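Local coordinates for protein cycloalternan-forming enzyme (Listeria monocytogenes serovar 1/2a, PDB 5F7U) that is a large multidomain member of glycosyl hydrolase family 31, with a TIM barrel flanked by beta-rich domains that include a family 6 carbohydrate-binding module, at residues A[156-161]-A[347-352]. The protein carries 1 engineered substitution. Residues are numbered along the deposited sequence; the frame is centred on the assembly and turned at random.
Sequences LDTLRM and VNNYTD. With MG (magnesium ion), chain H.
Asn349 lays its side-chain amide against the carboxylate of Asp157 and the hydroxyl of Thr158, where helix 343-354 passes the start of strand 158-164, which belongs to the galactose mutarotase-like beta domain of this family 31 protein. The Asn349 and Asp157 side chains approach from opposite directions, their flat groups turned 52° from each other. Asn349 ND2 sits 3.4 Å from Asp157 OD1, but at an angle too poor for a hydrogen bond; ND2 is hydrogen-bonded to Ser339 O, just beyond strand 333-338, the antiparallel neighbour of strand 158-164, and to water 1. The Thr158 side chain crosses that of Asn349 at a slant, OG1 coming within 3.8 Å of Asn349 CB.

What joins the two segments is mainly a hydrated magnesium ion. Asn349 OD1 binds the metal directly at 2.2 Å, and five waters complete six ligands, so among the nearby side chains Asp157, Asn348 and Asp352 act as a second shell. Water 1 bridges the segments, donating to Asp157 OD2 at 2.6 Å and accepting from Asn349 ND2. Water 2 lies 2.7 Å from Asp157 OD1 and probably donates to it, although other acceptors compete for its protons. With Asp157 CG set between its backbone N and carbonyl carbon (chi1 58°), the carboxylate faces these two waters, one per oxygen. On the helix side, water 3 accepts from Asn348 ND2. Water 4 donates to Asp352 OD2, which itself stays 4.2 Å from the magnesium ion. Asp352 also pairs with Lys356 through its other oxygen. Within the strand segment, Thr158 OG1 donates to Asp157 OD1 over 3.2 Å, reaching it from above the carboxylate plane, 47° out of it.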
loop_
_atom_site.group_PDB
_atom_site.type_symbol
_atom_site.label_atom_id
_atom_site.label_comp_id
_atom_site.label_asym_id
_atom_site.label_seq_id
_atom_site.Cartn_x
_atom_site.Cartn_y
_atom_site.Cartn_z
ATOM N N LEU A 156 25.541 0.487 7.331
ATOM C CA LEU A 156 26.191 1.739 7.711
ATOM C C LEU A 156 25.202 2.911 7.819
ATOM O O LEU A 156 25.495 3.918 8.453
ATOM C CB LEU A 156 27.363 2.044 6.780
ATOM C CG LEU A 156 28.450 0.949 6.750
ATOM C CD1 LEU A 156 29.590 1.403 5.860
ATOM C CD2 LEU A 156 28.948 0.618 8.159
ATOM N N ASP A 157 24.015 2.738 7.232
ATOM C CA ASP A 157 22.952 3.756 7.310
ATOM C C ASP A 157 21.723 3.364 8.157
ATOM O O ASP A 157 20.706 4.041 8.092
ATOM C CB ASP A 157 22.507 4.183 5.891
ATOM C CG ASP A 157 21.994 3.027 5.036
ATOM O OD1 ASP A 157 21.808 1.898 5.535
ATOM O OD2 ASP A 157 21.790 3.248 3.824
ATOM N N THR A 158 21.820 2.275 8.928
ATOM C CA THR A 158 20.669 1.743 9.668
ATOM C C THR A 158 21.154 1.333 11.061
ATOM O O THR A 158 21.916 0.373 11.192
ATOM C CB THR A 158 20.032 0.553 8.916
ATOM O OG1 THR A 158 19.547 0.995 7.641
ATOM C CG2 THR A 158 18.837 -0.048 9.706
ATOM N N LEU A 159 20.722 2.091 12.071
ATOM C CA LEU A 159 21.169 1.911 13.455
ATOM C C LEU A 159 20.163 1.080 14.231
ATOM O O LEU A 159 18.969 1.337 14.154
ATOM C CB LEU A 159 21.349 3.277 14.115
ATOM C CG LEU A 159 21.633 3.339 15.622
ATOM C CD1 LEU A 159 23.034 2.816 15.929
ATOM C CD2 LEU A 159 21.468 4.765 16.130
ATOM N N ARG A 160 20.651 0.102 14.982
ATOM C CA ARG A 160 19.795 -0.729 15.829
ATOM C C ARG A 160 20.104 -0.443 17.292
ATOM O O ARG A 160 21.262 -0.471 17.704
ATOM C CB ARG A 160 20.047 -2.216 15.543
ATOM C CG ARG A 160 19.054 -3.149 16.212
ATOM C CD ARG A 160 19.510 -4.569 15.975
ATOM N NE ARG A 160 18.526 -5.542 16.411
ATOM C CZ ARG A 160 18.652 -6.850 16.194
ATOM N NH1 ARG A 160 19.729 -7.330 15.553
ATOM N NH2 ARG A 160 17.686 -7.673 16.593
ATOM N N MET A 161 19.062 -0.194 18.079
ATOM C CA MET A 161 19.182 -0.010 19.528
ATOM C C MET A 161 18.539 -1.158 20.269
ATOM O O MET A 161 17.405 -1.493 19.980
ATOM C CB MET A 161 18.422 1.247 19.948
ATOM C CG MET A 161 19.295 2.438 20.179
ATOM S SD MET A 161 19.890 3.045 18.617
ATOM C CE MET A 161 18.375 3.867 18.074
ATOM N N VAL A 347 12.604 2.442 2.840
ATOM C CA VAL A 347 11.699 1.287 2.733
ATOM C C VAL A 347 12.443 0.002 2.369
ATOM O O VAL A 347 12.186 -1.054 2.979
ATOM C CB VAL A 347 10.500 1.565 1.789
ATOM C CG1 VAL A 347 9.545 0.365 1.756
ATOM C CG2 VAL A 347 9.764 2.785 2.309
ATOM N N ASN A 348 13.359 0.079 1.397
ATOM C CA ASN A 348 14.179 -1.075 1.073
ATOM C C ASN A 348 14.932 -1.614 2.305
ATOM O O ASN A 348 14.944 -2.828 2.539
ATOM C CB ASN A 348 15.167 -0.781 -0.048
ATOM C CG ASN A 348 15.926 -2.008 -0.469
ATOM O OD1 ASN A 348 15.342 -2.972 -0.974
ATOM N ND2 ASN A 348 17.233 -2.016 -0.204
ATOM N N ASN A 349 15.542 -0.710 3.072
ATOM C CA ASN A 349 16.283 -1.126 4.279
ATOM C C ASN A 349 15.370 -1.796 5.296
ATOM O O ASN A 349 15.747 -2.781 5.917
ATOM C CB ASN A 349 17.074 0.047 4.882
ATOM C CG ASN A 349 18.171 0.537 3.954
ATOM O OD1 ASN A 349 18.576 -0.184 3.042
ATOM N ND2 ASN A 349 18.652 1.768 4.166
ATOM N N TYR A 350 14.153 -1.273 5.442
ATOM C CA TYR A 350 13.154 -1.894 6.284
ATOM C C TYR A 350 12.873 -3.327 5.786
ATOM O O TYR A 350 12.767 -4.245 6.593
ATOM C CB TYR A 350 11.885 -1.017 6.327
ATOM C CG TYR A 350 10.676 -1.751 6.847
ATOM C CD1 TYR A 350 10.534 -2.017 8.217
ATOM C CD2 TYR A 350 9.700 -2.223 5.976
ATOM C CE1 TYR A 350 9.441 -2.710 8.705
ATOM C CE2 TYR A 350 8.593 -2.950 6.453
ATOM C CZ TYR A 350 8.475 -3.178 7.819
ATOM O OH TYR A 350 7.420 -3.913 8.297
ATOM N N THR A 351 12.759 -3.511 4.472
ATOM C CA THR A 351 12.507 -4.860 3.935
ATOM C C THR A 351 13.716 -5.791 4.080
ATOM O O THR A 351 13.555 -7.018 4.115
ATOM C CB THR A 351 11.979 -4.865 2.487
ATOM O OG1 THR A 351 12.994 -4.371 1.602
ATOM C CG2 THR A 351 10.683 -4.066 2.397
ATOM N N ASP A 352 14.916 -5.220 4.200
ATOM C CA ASP A 352 16.081 -6.033 4.553
ATOM C C ASP A 352 15.862 -6.679 5.919
ATOM O O ASP A 352 16.289 -7.821 6.162
ATOM C CB ASP A 352 17.348 -5.196 4.646
ATOM C CG ASP A 352 17.875 -4.764 3.307
ATOM O OD1 ASP A 352 17.635 -5.415 2.265
ATOM O OD2 ASP A 352 18.580 -3.747 3.297
HETATM MG MG MG H . 20.456 -0.254 1.985
HETATM O O HOH W 1 20.726 1.782 1.913
HETATM O O HOH W 2 21.339 -0.224 3.894
HETATM O O HOH W 3 19.524 -0.161 0.209
HETATM O O HOH W 4 20.290 -2.274 1.950
HETATM O O HOH W 5 22.304 -0.548 0.987
#